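Local coordinates for protein alpha-L-rhamnosidase (Aspergillus terreus, PDB 6GSZ) that probably hydrolyses terminal non-reducing alpha-L-rhamnose residues in alpha-L-rhamnosides, and carries N-linked glycans and binds calcium, at residues A[727-732]-A[745-750]. Numbering follows the deposited sequence.
Sequences WLYQVV and MLPNGS. With NAG (2-acetamido-2-deoxy-beta-D-glucopyranose), chain F.
Tyr729, on the short helix 727-732, reaches across to Met745 and the type I beta turn Leu746-Gly749 that follows it, a glycosylated turn in the six-hairpin glycosidase domain. Its hydroxyl donates a hydrogen bond to the backbone carbonyl of Met745, with OH 2.7 Å from O. The carbonyl oxygen lies at the edge of the phenol ring, in its plane, while the hydroxyl stands above the carbonyl plane, 38° out of it. The hydroxyl also sits against the Pro747 ring, CD 3.3 Å from OH, close to the proline nitrogen, which has no hydrogen to share. The two side chains cross at about a right angle, and Tyr729 CE1 to Pro747 CG at 4.1 Å is the apolar part. Tyr729 CG sits anti to the backbone N (chi1 166°), which sends the ring from the helix to the turn. Around the helix, Gln730 binds the backbone of Trp739 and Trp742, tying it to the connection that leads to the turn, and Leu728 and Val731 pack on helix 437-453. Gly749 N bonding to Leu746 O (2.9 Å) closes the turn; Leu746 N to Ser750 O (2.7 Å) links the backbone at its two ends. Gly749 has a positive phi of 109°, a backbone shape that suits glycine. Asn748 carries the N-linked sugar, its ND2 bonded covalently to NAG C1, and Leu746 CD1 lies 3.7 Å from the sugar C6. In an Asx turn, Asn748 OD1 also accepts from Ser750 N at 3.1 Å.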
loop_
_atom_site.group_PDB
_atom_site.type_symbol
_atom_site.label_atom_id
_atom_site.label_comp_id
_atom_site.label_asym_id
_atom_site.label_seq_id
_atom_site.Cartn_x
_atom_site.Cartn_y
_atom_site.Cartn_z
ATOM N N TRP A 727 5.615 0.490 22.117
ATOM C CA TRP A 727 5.945 1.180 20.862
ATOM C C TRP A 727 7.206 2.048 20.971
ATOM O O TRP A 727 8.086 1.994 20.114
ATOM C CB TRP A 727 4.776 2.021 20.391
ATOM C CG TRP A 727 3.583 1.221 20.001
ATOM C CD1 TRP A 727 3.330 0.689 18.776
ATOM C CD2 TRP A 727 2.436 0.909 20.809
ATOM N NE1 TRP A 727 2.147 0.005 18.782
ATOM C CE2 TRP A 727 1.558 0.150 20.011
ATOM C CE3 TRP A 727 2.084 1.171 22.133
ATOM C CZ2 TRP A 727 0.350 -0.351 20.492
ATOM C CZ3 TRP A 727 0.894 0.670 22.613
ATOM C CH2 TRP A 727 0.039 -0.071 21.799
ATOM N N LEU A 728 7.312 2.849 22.035
ATOM C CA LEU A 728 8.406 3.817 22.111
ATOM C C LEU A 728 9.721 3.144 22.472
ATOM O O LEU A 728 10.766 3.757 22.254
ATOM C CB LEU A 728 8.074 4.935 23.111
ATOM C CG LEU A 728 6.885 5.790 22.742
ATOM C CD1 LEU A 728 6.765 6.983 23.688
ATOM C CD2 LEU A 728 6.905 6.234 21.297
ATOM N N TYR A 729 9.685 1.909 22.975
ATOM C CA TYR A 729 10.947 1.167 23.111
ATOM C C TYR A 729 11.651 1.132 21.757
ATOM O O TYR A 729 12.851 1.316 21.666
ATOM C CB TYR A 729 10.691 -0.244 23.619
ATOM C CG TYR A 729 11.856 -1.180 23.473
ATOM C CD1 TYR A 729 12.937 -1.068 24.313
ATOM C CD2 TYR A 729 11.874 -2.169 22.508
ATOM C CE1 TYR A 729 14.020 -1.922 24.192
ATOM C CE2 TYR A 729 12.939 -3.037 22.363
ATOM C CZ TYR A 729 14.025 -2.911 23.216
ATOM O OH TYR A 729 15.088 -3.760 23.087
ATOM N N GLN A 730 10.879 0.839 20.706
ATOM C CA GLN A 730 11.504 0.704 19.385
ATOM C C GLN A 730 12.091 2.056 18.944
ATOM O O GLN A 730 13.165 2.096 18.358
ATOM C CB GLN A 730 10.503 0.147 18.357
ATOM C CG GLN A 730 9.815 -1.118 18.823
ATOM C CD GLN A 730 8.972 -1.821 17.787
ATOM O OE1 GLN A 730 8.533 -1.211 16.811
ATOM N NE2 GLN A 730 8.723 -3.116 17.995
ATOM N N VAL A 731 11.456 3.166 19.348
ATOM C CA VAL A 731 11.908 4.515 19.020
ATOM C C VAL A 731 13.227 4.844 19.768
ATOM O O VAL A 731 14.206 5.364 19.190
ATOM C CB VAL A 731 10.801 5.548 19.341
ATOM C CG1 VAL A 731 11.317 6.958 19.153
ATOM C CG2 VAL A 731 9.582 5.324 18.429
ATOM N N VAL A 732 13.268 4.564 21.065
ATOM C CA VAL A 732 14.433 4.928 21.866
ATOM C C VAL A 732 15.602 3.990 21.544
ATOM O O VAL A 732 16.722 4.354 21.869
ATOM C CB VAL A 732 14.122 5.036 23.372
ATOM C CG1 VAL A 732 13.016 6.045 23.650
ATOM C CG2 VAL A 732 13.840 3.694 24.026
ATOM N N MET A 745 14.760 -6.162 18.280
ATOM C CA MET A 745 16.081 -5.969 18.933
ATOM C C MET A 745 15.884 -6.002 20.454
ATOM O O MET A 745 14.913 -5.412 20.960
ATOM C CB MET A 745 16.706 -4.623 18.549
ATOM C CG MET A 745 18.112 -4.372 19.089
ATOM S SD MET A 745 18.874 -2.908 18.307
ATOM C CE MET A 745 19.232 -3.586 16.674
ATOM N N LEU A 746 16.796 -6.678 21.157
ATOM C CA LEU A 746 16.769 -6.757 22.607
ATOM C C LEU A 746 17.476 -5.526 23.184
ATOM O O LEU A 746 18.210 -4.819 22.504
ATOM C CB LEU A 746 17.431 -8.072 23.035
ATOM C CG LEU A 746 16.913 -9.327 22.335
ATOM C CD1 LEU A 746 17.648 -10.551 22.851
ATOM C CD2 LEU A 746 15.409 -9.502 22.510
ATOM N N PRO A 747 17.232 -5.145 24.457
ATOM C CA PRO A 747 17.776 -3.886 24.974
ATOM C C PRO A 747 19.292 -3.655 24.910
ATOM O O PRO A 747 19.715 -2.490 24.840
ATOM C CB PRO A 747 17.272 -3.840 26.433
ATOM C CG PRO A 747 16.033 -4.736 26.413
ATOM C CD PRO A 747 16.344 -5.827 25.402
ATOM N N ASN A 748 20.098 -4.716 24.832
ATOM C CA ASN A 748 21.581 -4.527 24.735
ATOM C C ASN A 748 22.021 -4.414 23.274
ATOM O O ASN A 748 23.200 -4.267 23.002
ATOM C CB ASN A 748 22.383 -5.659 25.370
ATOM C CG ASN A 748 21.971 -7.013 24.846
ATOM O OD1 ASN A 748 21.300 -7.132 23.808
ATOM N ND2 ASN A 748 22.370 -8.039 25.571
ATOM N N GLY A 749 21.087 -4.536 22.331
ATOM C CA GLY A 749 21.422 -4.316 20.935
ATOM C C GLY A 749 21.434 -5.591 20.125
ATOM O O GLY A 749 21.585 -5.508 18.910
ATOM N N SER A 750 21.375 -6.753 20.779
ATOM C CA SER A 750 21.330 -8.042 20.074
ATOM C C SER A 750 19.987 -8.221 19.365
ATOM O O SER A 750 18.957 -7.769 19.874
ATOM C CB SER A 750 21.545 -9.185 21.025
ATOM O OG SER A 750 22.888 -9.192 21.459
HETATM C C1 NAG F . 21.957 -9.330 25.162
HETATM C C2 NAG F . 22.916 -10.375 25.609
HETATM C C3 NAG F . 22.241 -11.730 25.692
HETATM C C4 NAG F . 20.929 -11.659 26.482
HETATM C C5 NAG F . 20.025 -10.616 25.832
HETATM C C6 NAG F . 18.645 -10.359 26.457
HETATM C C7 NAG F . 25.169 -9.670 24.911
HETATM C C8 NAG F . 26.222 -9.871 23.863
HETATM N N2 NAG F . 24.043 -10.373 24.695
HETATM O O3 NAG F . 23.171 -12.559 26.388
HETATM O O4 NAG F . 20.348 -12.973 26.510
HETATM O O5 NAG F . 20.743 -9.388 25.926
HETATM O O6 NAG F . 18.752 -9.884 27.799
HETATM O O7 NAG F . 25.373 -8.937 25.879
#